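Local coordinates for protein GCN5-related N-acetyltransferase:Aminotransferase, class-II (Rhodopseudomonas palustris, PDB 2FIW) that probably transfers an acetyl group from acetyl coenzyme A, which it binds, to an amine of an acceptor that remains to be identified, at residues Thr102-Leu107 and Glu129-Arg134; Lys139-Val144 and Trp150-Thr155; Thr64-Ala67 and Val72-Gly75; Ala19-Ile24 and Ala53-Arg58. One frame throughout, in Å; residues are numbered along the deposited sequence.

Contact 1: residues Thr102-Leu107 and Glu129-Arg134; sequences TLIDAL and EFFAKR. With ACO (acetyl coenzyme *a), chain C.
Lys133 NZ stands between two anions. It donates a 2.8 Å hydrogen bond to O9A of the 3'-phosphate of acetyl coenzyme A. A salt bridge of 3.2 Å joins Lys133 NZ to Glu129 OE2, one helical turn back. The long, thrice-bent lysine chain suits this place, since its methylenes run along the phosphate before the charge is delivered. Arg134 faces O8A of the same phosphate with the edge of its guanidinium. The modelled NH1 bond is too short to be trusted in detail and the one from NH2 is weak, but NH2 is also held by Thr101. Phe130 CE1 lies 3.1 Å above the guanidinium plane. With CG anti to the backbone N (chi1 171°), the Phe130 ring extends toward helix 99-112. Its CE2 edge comes 4.1 Å from Ile104 CG1, one face receives the pantetheine carbon CCP, and CD2 stands 3.8 Å over the centre of the Phe131 ring. Replacing Phe130 by alanine would probably open a gap between Ile104 and the cofactor and leave the Arg134 guanidinium without the ring against its face. The loop leading into helix 99-112 and the helix's first turn bind the cofactor through Asp98 N and Gly100 N, as the pyrophosphate-binding loop does in GNAT enzymes. Beneath both segments, Leu88 of strand 84-90 supports Ile104, Phe130 and Phe131, while Leu103 reaches strand 63-69.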
loop_
_atom_site.group_PDB
_atom_site.type_symbol
_atom_site.label_atom_id
_atom_site.label_comp_id
_atom_site.label_asym_id
_atom_site.label_seq_id
_atom_site.Cartn_x
_atom_site.Cartn_y
_atom_site.Cartn_z
ATOM N N THR A 102 -3.106 -8.954 -5.949
ATOM C CA THR A 102 -2.079 -9.961 -5.711
ATOM C C THR A 102 -1.300 -9.649 -4.428
ATOM O O THR A 102 -1.117 -10.519 -3.592
ATOM C CB THR A 102 -1.124 -10.054 -6.945
ATOM O OG1 THR A 102 -1.895 -10.405 -8.104
ATOM C CG2 THR A 102 -0.042 -11.100 -6.744
ATOM N N LEU A 103 -0.879 -8.398 -4.270
ATOM C CA LEU A 103 -0.131 -7.979 -3.099
ATOM C C LEU A 103 -0.925 -8.170 -1.819
ATOM O O LEU A 103 -0.407 -8.728 -0.847
ATOM C CB LEU A 103 0.299 -6.519 -3.225
ATOM C CG LEU A 103 1.535 -6.201 -4.056
ATOM C CD1 LEU A 103 1.586 -4.690 -4.257
ATOM C CD2 LEU A 103 2.847 -6.776 -3.399
ATOM N N ILE A 104 -2.181 -7.718 -1.827
ATOM C CA ILE A 104 -3.031 -7.787 -0.636
ATOM C C ILE A 104 -3.428 -9.217 -0.267
ATOM O O ILE A 104 -3.423 -9.553 0.904
ATOM C CB ILE A 104 -4.245 -6.821 -0.709
ATOM C CG1 ILE A 104 -3.766 -5.378 -0.784
ATOM C CG2 ILE A 104 -5.141 -6.957 0.515
ATOM C CD1 ILE A 104 -2.620 -5.044 0.180
ATOM N N ASP A 105 -3.741 -10.053 -1.253
ATOM C CA ASP A 105 -3.930 -11.485 -1.015
ATOM C C ASP A 105 -2.725 -12.108 -0.279
ATOM O O ASP A 105 -2.893 -12.900 0.651
ATOM C CB ASP A 105 -4.138 -12.218 -2.342
ATOM C CG ASP A 105 -5.491 -11.909 -3.010
ATOM O OD1 ASP A 105 -6.415 -11.351 -2.352
ATOM O OD2 ASP A 105 -5.620 -12.228 -4.215
ATOM N N ALA A 106 -1.512 -11.752 -0.704
ATOM C CA ALA A 106 -0.293 -12.257 -0.050
ATOM C C ALA A 106 -0.194 -11.823 1.404
ATOM O O ALA A 106 0.168 -12.630 2.261
ATOM C CB ALA A 106 0.950 -11.868 -0.820
ATOM N N LEU A 107 -0.557 -10.568 1.680
ATOM C CA LEU A 107 -0.560 -10.042 3.042
ATOM C C LEU A 107 -1.608 -10.706 3.945
ATOM O O LEU A 107 -1.336 -10.978 5.115
ATOM C CB LEU A 107 -0.706 -8.519 3.058
ATOM C CG LEU A 107 0.407 -7.640 2.452
ATOM C CD1 LEU A 107 0.215 -6.200 2.898
ATOM C CD2 LEU A 107 1.818 -8.117 2.799
ATOM N N GLU A 129 -12.468 2.379 -2.070
ATOM C CA GLU A 129 -13.346 1.505 -2.863
ATOM C C GLU A 129 -12.673 0.165 -3.168
ATOM O O GLU A 129 -13.283 -0.888 -2.975
ATOM C CB GLU A 129 -13.792 2.215 -4.141
ATOM C CG GLU A 129 -14.664 1.401 -5.080
ATOM C CD GLU A 129 -16.122 1.239 -4.611
ATOM O OE1 GLU A 129 -16.365 0.764 -3.464
ATOM O OE2 GLU A 129 -17.034 1.560 -5.426
ATOM N N PHE A 130 -11.413 0.225 -3.602
ATOM C CA PHE A 130 -10.547 -0.936 -3.745
ATOM C C PHE A 130 -10.656 -1.885 -2.577
ATOM O O PHE A 130 -10.899 -3.071 -2.789
ATOM C CB PHE A 130 -9.072 -0.538 -3.906
ATOM C CG PHE A 130 -8.114 -1.724 -3.834
ATOM C CD1 PHE A 130 -7.771 -2.439 -4.992
ATOM C CD2 PHE A 130 -7.586 -2.136 -2.625
ATOM C CE1 PHE A 130 -6.919 -3.534 -4.939
ATOM C CE2 PHE A 130 -6.732 -3.237 -2.556
ATOM C CZ PHE A 130 -6.398 -3.934 -3.724
ATOM N N PHE A 131 -10.460 -1.379 -1.352
ATOM C CA PHE A 131 -10.501 -2.237 -0.158
ATOM C C PHE A 131 -11.885 -2.781 0.130
ATOM O O PHE A 131 -12.014 -3.935 0.554
ATOM C CB PHE A 131 -9.923 -1.546 1.090
ATOM C CG PHE A 131 -8.407 -1.512 1.127
ATOM C CD1 PHE A 131 -7.678 -2.647 1.472
ATOM C CD2 PHE A 131 -7.712 -0.341 0.807
ATOM C CE1 PHE A 131 -6.268 -2.613 1.500
ATOM C CE2 PHE A 131 -6.312 -0.296 0.833
ATOM C CZ PHE A 131 -5.586 -1.431 1.180
ATOM N N ALA A 132 -12.914 -1.959 -0.093
ATOM C CA ALA A 132 -14.298 -2.365 0.154
ATOM C C ALA A 132 -14.714 -3.559 -0.717
ATOM O O ALA A 132 -15.411 -4.443 -0.241
ATOM C CB ALA A 132 -15.249 -1.189 -0.045
ATOM N N LYS A 133 -14.259 -3.582 -1.977
ATOM C CA LYS A 133 -14.533 -4.693 -2.901
ATOM C C LYS A 133 -13.854 -6.019 -2.491
ATOM O O LYS A 133 -14.108 -7.066 -3.103
ATOM C CB LYS A 133 -14.093 -4.356 -4.339
ATOM C CG LYS A 133 -14.621 -3.063 -4.954
ATOM C CD LYS A 133 -16.040 -3.206 -5.473
ATOM C CE LYS A 133 -16.212 -2.560 -6.844
ATOM N NZ LYS A 133 -15.972 -1.082 -6.883
ATOM N N ARG A 134 -12.961 -5.967 -1.500
ATOM C CA ARG A 134 -12.221 -7.147 -1.053
ATOM C C ARG A 134 -12.619 -7.431 0.382
ATOM O O ARG A 134 -11.855 -8.004 1.152
ATOM C CB ARG A 134 -10.702 -6.942 -1.143
ATOM C CG ARG A 134 -10.181 -6.162 -2.355
ATOM C CD ARG A 134 -10.386 -6.944 -3.641
ATOM N NE ARG A 134 -9.648 -6.445 -4.806
ATOM C CZ ARG A 134 -9.941 -5.328 -5.478
ATOM N NH1 ARG A 134 -10.914 -4.524 -5.078
ATOM N NH2 ARG A 134 -9.231 -4.989 -6.547
HETATM N N1A ACO C . -10.057 -4.502 -16.542
HETATM C C2A ACO C . -10.814 -3.709 -15.758
HETATM N N3A ACO C . -10.551 -3.564 -14.445
HETATM C C4A ACO C . -9.503 -4.206 -13.839
HETATM C C5A ACO C . -8.677 -5.036 -14.579
HETATM C C6A ACO C . -8.993 -5.183 -16.032
HETATM N N6A ACO C . -8.241 -5.978 -16.834
HETATM N N7A ACO C . -7.741 -5.535 -13.741
HETATM C C8A ACO C . -7.979 -5.019 -12.511
HETATM N N9A ACO C . -9.054 -4.221 -12.577
HETATM C C1B ACO C . -9.694 -3.426 -11.494
HETATM C C2B ACO C . -10.161 -4.227 -10.293
HETATM O O2B ACO C . -11.447 -4.804 -10.527
HETATM C C3B ACO C . -10.208 -3.156 -9.215
HETATM O O3B ACO C . -11.517 -2.594 -9.094
HETATM P P3B ACO C . -12.040 -1.907 -7.722
HETATM O O7A ACO C . -11.373 -0.540 -7.616
HETATM O O8A ACO C . -11.593 -2.852 -6.630
HETATM O O9A ACO C . -13.536 -1.854 -7.938
HETATM C C4B ACO C . -9.214 -2.077 -9.662
HETATM O O4B ACO C . -8.825 -2.399 -10.998
HETATM C C5B ACO C . -7.962 -2.024 -8.786
HETATM O O5B ACO C . -7.481 -3.366 -8.617
HETATM P P1A ACO C . -5.938 -3.777 -8.806
HETATM O O1A ACO C . -5.555 -3.661 -10.267
HETATM O O2A ACO C . -5.801 -5.092 -8.072
HETATM O O3A ACO C . -5.214 -2.625 -7.933
HETATM P P2A ACO C . -4.063 -1.675 -8.487
HETATM O O4A ACO C . -4.684 -0.715 -9.464
HETATM O O5A ACO C . -2.921 -2.550 -8.920
HETATM O O6A ACO C . -3.594 -0.861 -7.167
HETATM C CBP ACO C . -3.918 0.834 -5.373
HETATM C CCP ACO C . -4.480 -0.368 -6.151
HETATM C CDP ACO C . -5.021 1.346 -4.454
HETATM C CEP ACO C . -2.709 0.403 -4.558
HETATM C CAP ACO C . -3.446 1.954 -6.332
HETATM O OAP ACO C . -4.551 2.578 -7.008
HETATM C C9P ACO C . -2.507 3.018 -5.772
HETATM O O9P ACO C . -1.192 2.829 -5.793
HETATM N N8P ACO C . -2.984 4.102 -5.315
HETATM C C7P ACO C . -2.294 5.283 -4.777
HETATM C C6P ACO C . -1.617 5.054 -3.425
HETATM C C5P ACO C . -2.659 4.665 -2.420
HETATM O O5P ACO C . -3.733 5.250 -2.365
HETATM N N4P ACO C . -2.346 3.655 -1.624
HETATM C C3P ACO C . -3.205 3.091 -0.603
HETATM C C2P ACO C . -3.013 3.917 0.659
HETATM S S1P ACO C . -3.651 2.894 1.933
HETATM C C ACO C . -2.302 2.291 2.704
HETATM O O ACO C . -1.225 2.238 2.122
HETATM C CH3 ACO C . -2.424 1.883 3.958
#

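Contact 2: residues Lys139-Val144 and Trp150-Thr155; sequences KQRNTV and WLANTT
The Arg141 guanidinium has the Ala152 methyl over one face, CB being 3.7 Å from NH1, and Thr154 OG1 and a water at its edge. The bond from NE to OG1 is weak; the stronger partner of this charge is Asp125, a salt bridge through NH2. Thr154 OG1 donates to the water at 2.6 Å. The small alanine leaves room for the flat cation to lie across the hairpin.

On the other face, the amides of Asn142 and Asn153 are turned 75° against each other. Asn142 ND2 uses both hydrogens in its own plane, one to Asn153 OD1 at 2.7 Å, nearly in line with that carbonyl, and one to Thr155 OG1 at 2.9 Å. The Asn153 amide reaches this spot because its CG sits between the backbone N and the carbonyl carbon (chi1 64°). A leucine at Asn142 would probably leave Asn153 OD1 without its donor and let that amide turn.

The backbones form an antiparallel ladder, with a classic beta bulge where Lys139 and Gln140 both face Thr155. Trp150 CB rests on Thr143 CG2 at 3.5 Å. Within the sheet, strand 137-146 is outermost and strand 149-159 pairs on its other side with strand 118-123, whose Asp122 bonds Thr155 OG1. Leu151 packs on Gln41 and Trp45 of helix 39-46.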
loop_
_atom_site.group_PDB
_atom_site.type_symbol
_atom_site.label_atom_id
_atom_site.label_comp_id
_atom_site.label_asym_id
_atom_site.label_seq_id
_atom_site.Cartn_x
_atom_site.Cartn_y
_atom_site.Cartn_z
ATOM N N LYS A 139 -14.892 1.381 9.323
ATOM C CA LYS A 139 -15.224 1.449 10.731
ATOM C C LYS A 139 -15.116 2.853 11.303
ATOM O O LYS A 139 -15.930 3.238 12.142
ATOM C CB LYS A 139 -14.369 0.464 11.546
ATOM C CG LYS A 139 -14.680 -1.024 11.257
ATOM C CD LYS A 139 -16.195 -1.285 11.071
ATOM C CE LYS A 139 -16.536 -2.756 11.097
ATOM N NZ LYS A 139 -16.521 -3.275 12.501
ATOM N N GLN A 140 -14.127 3.618 10.843
ATOM C CA GLN A 140 -13.798 4.899 11.471
ATOM C C GLN A 140 -13.090 5.831 10.492
ATOM O O GLN A 140 -12.057 5.479 9.924
ATOM C CB GLN A 140 -12.939 4.653 12.729
ATOM C CG GLN A 140 -12.669 5.865 13.605
ATOM C CD GLN A 140 -13.931 6.650 13.936
ATOM O OE1 GLN A 140 -14.167 7.722 13.380
ATOM N NE2 GLN A 140 -14.758 6.110 14.836
ATOM N N ARG A 141 -13.668 7.007 10.282
ATOM C CA ARG A 141 -13.045 8.057 9.502
ATOM C C ARG A 141 -12.039 8.771 10.413
ATOM O O ARG A 141 -12.359 9.092 11.554
ATOM C CB ARG A 141 -14.132 8.996 8.947
ATOM C CG ARG A 141 -13.664 10.198 8.127
ATOM C CD ARG A 141 -14.326 10.201 6.731
ATOM N NE ARG A 141 -13.394 9.582 5.800
ATOM C CZ ARG A 141 -12.823 10.154 4.745
ATOM N NH1 ARG A 141 -13.117 11.377 4.350
ATOM N NH2 ARG A 141 -11.959 9.441 4.038
ATOM N N ASN A 142 -10.812 8.961 9.931
ATOM C CA ASN A 142 -9.755 9.603 10.707
ATOM C C ASN A 142 -9.107 10.728 9.932
ATOM O O ASN A 142 -9.280 10.862 8.725
ATOM C CB ASN A 142 -8.617 8.634 11.077
ATOM C CG ASN A 142 -9.070 7.198 11.274
ATOM O OD1 ASN A 142 -9.793 6.868 12.227
ATOM N ND2 ASN A 142 -8.603 6.322 10.395
ATOM N N THR A 143 -8.338 11.525 10.650
ATOM C CA THR A 143 -7.422 12.478 10.060
ATOM C C THR A 143 -6.057 12.102 10.596
ATOM O O THR A 143 -5.906 11.807 11.776
ATOM C CB THR A 143 -7.794 13.930 10.458
ATOM O OG1 THR A 143 -9.073 14.263 9.890
ATOM C CG2 THR A 143 -6.758 14.917 10.001
ATOM N N VAL A 144 -5.070 12.082 9.718
ATOM C CA VAL A 144 -3.692 11.843 10.127
ATOM C C VAL A 144 -2.885 13.121 9.869
ATOM O O VAL A 144 -3.086 13.809 8.863
ATOM C CB VAL A 144 -3.077 10.571 9.401
ATOM C CG1 VAL A 144 -3.008 10.770 7.892
ATOM C CG2 VAL A 144 -1.709 10.214 9.960
ATOM N N TRP A 150 -2.882 17.845 7.306
ATOM C CA TRP A 150 -3.915 16.910 7.699
ATOM C C TRP A 150 -4.498 16.202 6.458
ATOM O O TRP A 150 -4.795 16.842 5.434
ATOM C CB TRP A 150 -5.022 17.599 8.510
ATOM C CG TRP A 150 -4.606 18.102 9.912
ATOM C CD1 TRP A 150 -3.419 17.865 10.575
ATOM C CD2 TRP A 150 -5.408 18.887 10.810
ATOM N NE1 TRP A 150 -3.432 18.476 11.816
ATOM C CE2 TRP A 150 -4.639 19.107 11.984
ATOM C CE3 TRP A 150 -6.691 19.446 10.728
ATOM C CZ2 TRP A 150 -5.124 19.858 13.072
ATOM C CZ3 TRP A 150 -7.166 20.191 11.815
ATOM C CH2 TRP A 150 -6.380 20.384 12.968
ATOM N N LEU A 151 -4.652 14.881 6.562
ATOM C CA LEU A 151 -5.134 14.054 5.465
ATOM C C LEU A 151 -6.159 13.107 6.039
ATOM O O LEU A 151 -5.917 12.499 7.085
ATOM C CB LEU A 151 -3.983 13.255 4.835
ATOM C CG LEU A 151 -3.105 13.852 3.742
ATOM C CD1 LEU A 151 -2.024 14.777 4.286
ATOM C CD2 LEU A 151 -2.440 12.745 2.977
ATOM N N ALA A 152 -7.307 12.989 5.376
ATOM C CA ALA A 152 -8.345 12.055 5.811
ATOM C C ALA A 152 -7.993 10.632 5.377
ATOM O O ALA A 152 -7.281 10.436 4.384
ATOM C CB ALA A 152 -9.691 12.449 5.261
ATOM N N ASN A 153 -8.465 9.657 6.154
ATOM C CA ASN A 153 -8.513 8.264 5.736
ATOM C C ASN A 153 -9.571 7.537 6.532
ATOM O O ASN A 153 -10.236 8.140 7.361
ATOM C CB ASN A 153 -7.138 7.554 5.794
ATOM C CG ASN A 153 -6.573 7.450 7.196
ATOM O OD1 ASN A 153 -7.264 7.074 8.143
ATOM N ND2 ASN A 153 -5.295 7.765 7.324
ATOM N N THR A 154 -9.751 6.254 6.252
ATOM C CA THR A 154 -10.766 5.459 6.911
ATOM C C THR A 154 -10.147 4.142 7.360
ATOM O O THR A 154 -9.500 3.432 6.567
ATOM C CB THR A 154 -11.958 5.172 5.964
ATOM O OG1 THR A 154 -12.302 6.362 5.259
ATOM C CG2 THR A 154 -13.184 4.707 6.731
ATOM N N THR A 155 -10.353 3.831 8.634
ATOM C CA THR A 155 -10.027 2.522 9.182
ATOM C C THR A 155 -11.081 1.549 8.676
ATOM O O THR A 155 -12.269 1.806 8.782
ATOM C CB THR A 155 -9.997 2.548 10.724
ATOM O OG1 THR A 155 -9.108 3.580 11.157
ATOM C CG2 THR A 155 -9.530 1.211 11.287
HETATM O O HOH W 1 -10.687 6.692 3.195
#

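Contact 3: residues Thr64-Ala67 and Val72-Gly75; sequences TLIA and VPVG
Ile66 and Pro73 lie side by side and point the same way, with Ile66 CG2 3.7 Å from Pro73 CB. With CG1 of Ile66 beside the backbone N (chi1 -69°), CG2 is the branch left anti to that N, and it turns to the proline, while the extended CG1 arm (chi2 -174°) carries CD1 on toward Thr21. Such a branched chain can thus serve two neighbours at once. Proline costs no bond to strand 63-69, because it is Pro73 CA that faces Ala67 O, at 3.4 Å. The next residue supplies the donor, Val74 N to Ala67 O at 2.8 Å. Val74 holds CG2 between its own N and carbonyl carbon, which sets this methyl 3.5 Å from Ala67 O.

Val74 and Gly75 both face Ala67, a classic beta bulge in which Ala67 N donates to Gly75 O at 2.7 Å. Gly75 adopts phi 179°, a value that a residue with a side chain reaches less easily, and the single methyl of Ala67 suits the close approach.

The hairpin formed by strands 63-69 and 72-80 has a helix on each side. Leu65 and Ala67 pack on helix 99-112, whereas Ile66 and Pro73 are covered by helix 18-32; strand 9-12 pairs with the far edge of strand 63-69 through Arg11.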
loop_
_atom_site.group_PDB
_atom_site.type_symbol
_atom_site.label_atom_id
_atom_site.label_comp_id
_atom_site.label_asym_id
_atom_site.label_seq_id
_atom_site.Cartn_x
_atom_site.Cartn_y
_atom_site.Cartn_z
ATOM N N THR A 64 7.374 -6.848 4.015
ATOM C CA THR A 64 7.226 -6.031 2.817
ATOM C C THR A 64 7.513 -6.854 1.568
ATOM O O THR A 64 8.586 -7.435 1.422
ATOM C CB THR A 64 8.171 -4.767 2.863
ATOM O OG1 THR A 64 7.973 -4.079 4.093
ATOM C CG2 THR A 64 7.890 -3.802 1.710
ATOM N N LEU A 65 6.533 -6.887 0.676
ATOM C CA LEU A 65 6.617 -7.648 -0.557
ATOM C C LEU A 65 6.657 -6.696 -1.733
ATOM O O LEU A 65 6.000 -5.658 -1.710
ATOM C CB LEU A 65 5.404 -8.590 -0.685
ATOM C CG LEU A 65 5.309 -9.825 0.237
ATOM C CD1 LEU A 65 3.882 -10.399 0.272
ATOM C CD2 LEU A 65 6.330 -10.883 -0.209
ATOM N N ILE A 66 7.420 -7.066 -2.758
ATOM C CA ILE A 66 7.527 -6.299 -3.981
ATOM C C ILE A 66 6.928 -7.079 -5.147
ATOM O O ILE A 66 7.299 -8.225 -5.381
ATOM C CB ILE A 66 8.987 -5.948 -4.280
ATOM C CG1 ILE A 66 9.496 -4.948 -3.242
ATOM C CG2 ILE A 66 9.135 -5.383 -5.700
ATOM C CD1 ILE A 66 10.865 -4.440 -3.519
ATOM N N ALA A 67 5.994 -6.453 -5.867
ATOM C CA ALA A 67 5.415 -7.050 -7.069
ATOM C C ALA A 67 6.275 -6.701 -8.275
ATOM O O ALA A 67 6.650 -5.535 -8.473
ATOM C CB ALA A 67 3.994 -6.599 -7.274
ATOM N N VAL A 72 10.752 -6.311 -13.312
ATOM C CA VAL A 72 10.778 -4.911 -12.885
ATOM C C VAL A 72 9.750 -4.656 -11.769
ATOM O O VAL A 72 8.578 -5.020 -11.911
ATOM C CB VAL A 72 10.659 -3.897 -14.074
ATOM C CG1 VAL A 72 9.385 -4.101 -14.873
ATOM C CG2 VAL A 72 10.749 -2.432 -13.574
ATOM N N PRO A 73 10.196 -4.059 -10.644
ATOM C CA PRO A 73 9.278 -3.737 -9.556
ATOM C C PRO A 73 8.225 -2.704 -9.982
ATOM O O PRO A 73 8.570 -1.641 -10.512
ATOM C CB PRO A 73 10.205 -3.170 -8.474
ATOM C CG PRO A 73 11.554 -3.700 -8.818
ATOM C CD PRO A 73 11.570 -3.664 -10.298
ATOM N N VAL A 74 6.960 -3.041 -9.746
ATOM C CA VAL A 74 5.825 -2.259 -10.219
ATOM C C VAL A 74 4.845 -1.929 -9.082
ATOM O O VAL A 74 3.829 -1.280 -9.321
ATOM C CB VAL A 74 5.033 -2.997 -11.363
ATOM C CG1 VAL A 74 5.922 -3.227 -12.584
ATOM C CG2 VAL A 74 4.433 -4.313 -10.888
ATOM N N GLY A 75 5.156 -2.392 -7.867
ATOM C CA GLY A 75 4.274 -2.246 -6.713
ATOM C C GLY A 75 4.855 -2.886 -5.468
ATOM O O GLY A 75 5.724 -3.758 -5.560
#

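Contact 4: residues Ala19-Ile24 and Ala53-Arg58; sequences AVTAAI and AKFAAR
Phe55 crosses from helix 52-60 to helix 18-32, where it rests on the backbone and small side chains of Thr21 and Ala22. Its CB leaves the helix in the direction of the partner, and CG, anti to the backbone N (chi1 -171°), carries the ring outward to the neighbouring helix. Of the ring atoms, CD2 is the first to meet the other side, 4.1 Å from Ala22 CB. One atom further, CE2 does most of the touching. It lies 3.8 Å from Ala22 CB and 3.6 Å from Ala22 CA. The carbonyl carbon of the residue before sits at the ring edge, Thr21 C being 4.1 Å from Phe55 CE2. CZ, at the tip, comes 4.1 Å from Ala22 CA.

In the GNAT fold these two helices belong to the region between the first two strands, 9-12 and 63-69, a part of the family that often helps to shape the acceptor-substrate site. Helix 18-32 covers the sheet here through Ile24 and Thr21, which rest on Phe76 of strand 72-80.

Ala22 suits its place because a single methyl lets the ring come right down to the helix backbone. Thr21 can be buried because its hydroxyl is bonded to Asp17 O one turn earlier, leaving its methyl, CG2, to face Phe55 CE2 at 4.3 Å. The ring of Phe25 meets that of Phe55 with the planes about 55° apart, extending this apolar patch along helix 18-32.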
loop_
_atom_site.group_PDB
_atom_site.type_symbol
_atom_site.label_atom_id
_atom_site.label_comp_id
_atom_site.label_asym_id
_atom_site.label_seq_id
_atom_site.Cartn_x
_atom_site.Cartn_y
_atom_site.Cartn_z
ATOM N N ALA A 19 15.596 2.388 -3.032
ATOM C CA ALA A 19 15.343 3.514 -3.934
ATOM C C ALA A 19 14.162 3.293 -4.889
ATOM O O ALA A 19 13.372 4.212 -5.082
ATOM C CB ALA A 19 16.612 3.887 -4.719
ATOM N N VAL A 20 14.046 2.107 -5.495
ATOM C CA VAL A 20 12.910 1.838 -6.388
ATOM C C VAL A 20 11.569 1.836 -5.629
ATOM O O VAL A 20 10.535 2.191 -6.183
ATOM C CB VAL A 20 13.082 0.534 -7.266
ATOM C CG1 VAL A 20 14.462 0.499 -7.959
ATOM C CG2 VAL A 20 12.859 -0.736 -6.451
ATOM N N THR A 21 11.605 1.438 -4.359
ATOM C CA THR A 21 10.418 1.390 -3.520
ATOM C C THR A 21 9.954 2.811 -3.204
ATOM O O THR A 21 8.762 3.097 -3.238
ATOM C CB THR A 21 10.686 0.602 -2.201
ATOM O OG1 THR A 21 11.206 -0.690 -2.523
ATOM C CG2 THR A 21 9.421 0.385 -1.454
ATOM N N ALA A 22 10.912 3.675 -2.882
ATOM C CA ALA A 22 10.656 5.075 -2.598
ATOM C C ALA A 22 10.139 5.760 -3.842
ATOM O O ALA A 22 9.284 6.615 -3.741
ATOM C CB ALA A 22 11.922 5.779 -2.068
ATOM N N ALA A 23 10.635 5.341 -5.006
ATOM C CA ALA A 23 10.192 5.832 -6.299
ATOM C C ALA A 23 8.773 5.405 -6.699
ATOM O O ALA A 23 8.029 6.189 -7.299
ATOM C CB ALA A 23 11.190 5.445 -7.369
ATOM N N ILE A 24 8.384 4.177 -6.373
ATOM C CA ILE A 24 7.015 3.705 -6.660
ATOM C C ILE A 24 6.018 4.448 -5.771
ATOM O O ILE A 24 4.908 4.768 -6.192
ATOM C CB ILE A 24 6.872 2.160 -6.430
ATOM C CG1 ILE A 24 7.547 1.379 -7.562
ATOM C CG2 ILE A 24 5.413 1.751 -6.313
ATOM C CD1 ILE A 24 7.919 -0.058 -7.186
ATOM N N ALA A 53 16.679 6.693 5.325
ATOM C CA ALA A 53 16.958 5.689 6.348
ATOM C C ALA A 53 15.694 5.223 7.085
ATOM O O ALA A 53 15.517 4.025 7.355
ATOM C CB ALA A 53 18.023 6.214 7.341
ATOM N N LYS A 54 14.826 6.177 7.392
ATOM C CA LYS A 54 13.598 5.946 8.159
ATOM C C LYS A 54 12.482 5.351 7.276
ATOM O O LYS A 54 11.687 4.521 7.731
ATOM C CB LYS A 54 13.171 7.271 8.813
ATOM C CG LYS A 54 11.902 7.231 9.645
ATOM C CD LYS A 54 11.587 8.611 10.230
ATOM C CE LYS A 54 10.079 8.761 10.526
ATOM N NZ LYS A 54 9.595 7.633 11.413
ATOM N N PHE A 55 12.422 5.779 6.021
ATOM C CA PHE A 55 11.566 5.112 5.031
ATOM C C PHE A 55 11.970 3.632 4.849
ATOM O O PHE A 55 11.128 2.749 4.894
ATOM C CB PHE A 55 11.579 5.851 3.687
ATOM C CG PHE A 55 10.561 5.339 2.705
ATOM C CD1 PHE A 55 9.214 5.694 2.827
ATOM C CD2 PHE A 55 10.942 4.498 1.660
ATOM C CE1 PHE A 55 8.256 5.208 1.927
ATOM C CE2 PHE A 55 9.988 4.012 0.746
ATOM C CZ PHE A 55 8.648 4.368 0.884
ATOM N N ALA A 56 13.265 3.386 4.659
ATOM C CA ALA A 56 13.803 2.040 4.539
ATOM C C ALA A 56 13.627 1.209 5.823
ATOM O O ALA A 56 13.282 0.049 5.752
ATOM C CB ALA A 56 15.273 2.100 4.106
ATOM N N ALA A 57 13.822 1.807 6.993
ATOM C CA ALA A 57 13.612 1.097 8.268
ATOM C C ALA A 57 12.174 0.619 8.479
ATOM O O ALA A 57 11.943 -0.465 9.040
ATOM C CB ALA A 57 14.085 1.938 9.463
ATOM N N ARG A 58 11.205 1.422 8.051
ATOM C CA ARG A 58 9.796 1.060 8.192
ATOM C C ARG A 58 9.501 -0.187 7.346
ATOM O O ARG A 58 8.812 -1.085 7.778
ATOM C CB ARG A 58 8.904 2.246 7.786
ATOM C CG ARG A 58 7.406 2.026 7.876
ATOM C CD ARG A 58 6.711 3.218 7.248
ATOM N NE ARG A 58 5.245 3.123 7.265
ATOM C CZ ARG A 58 4.423 4.085 6.835
ATOM N NH1 ARG A 58 4.913 5.222 6.348
ATOM N NH2 ARG A 58 3.107 3.912 6.882
#

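In the fold
Contacts 1 and 4 are buried helix-to-helix meetings made by aromatic rings, yet their surroundings differ: contact 1 borders the charged cofactor, while contact 4 has no polar bond between its segments. Contacts 2 and 3 are hairpins of one sheet, about 26 Å apart between centres. Both are laced by backbone bonds, but the side chains of contact 2, at the surface and including an outermost strand, add amides, hydroxyls and an arginine, whereas those meeting in contact 3, further inside, are aliphatic. Contact 3 is the junction of the set, with Leu65 meeting Ala106 of contact 1 and Pro73 meeting Val20 of contact 4. Contact 2 touches none of the others.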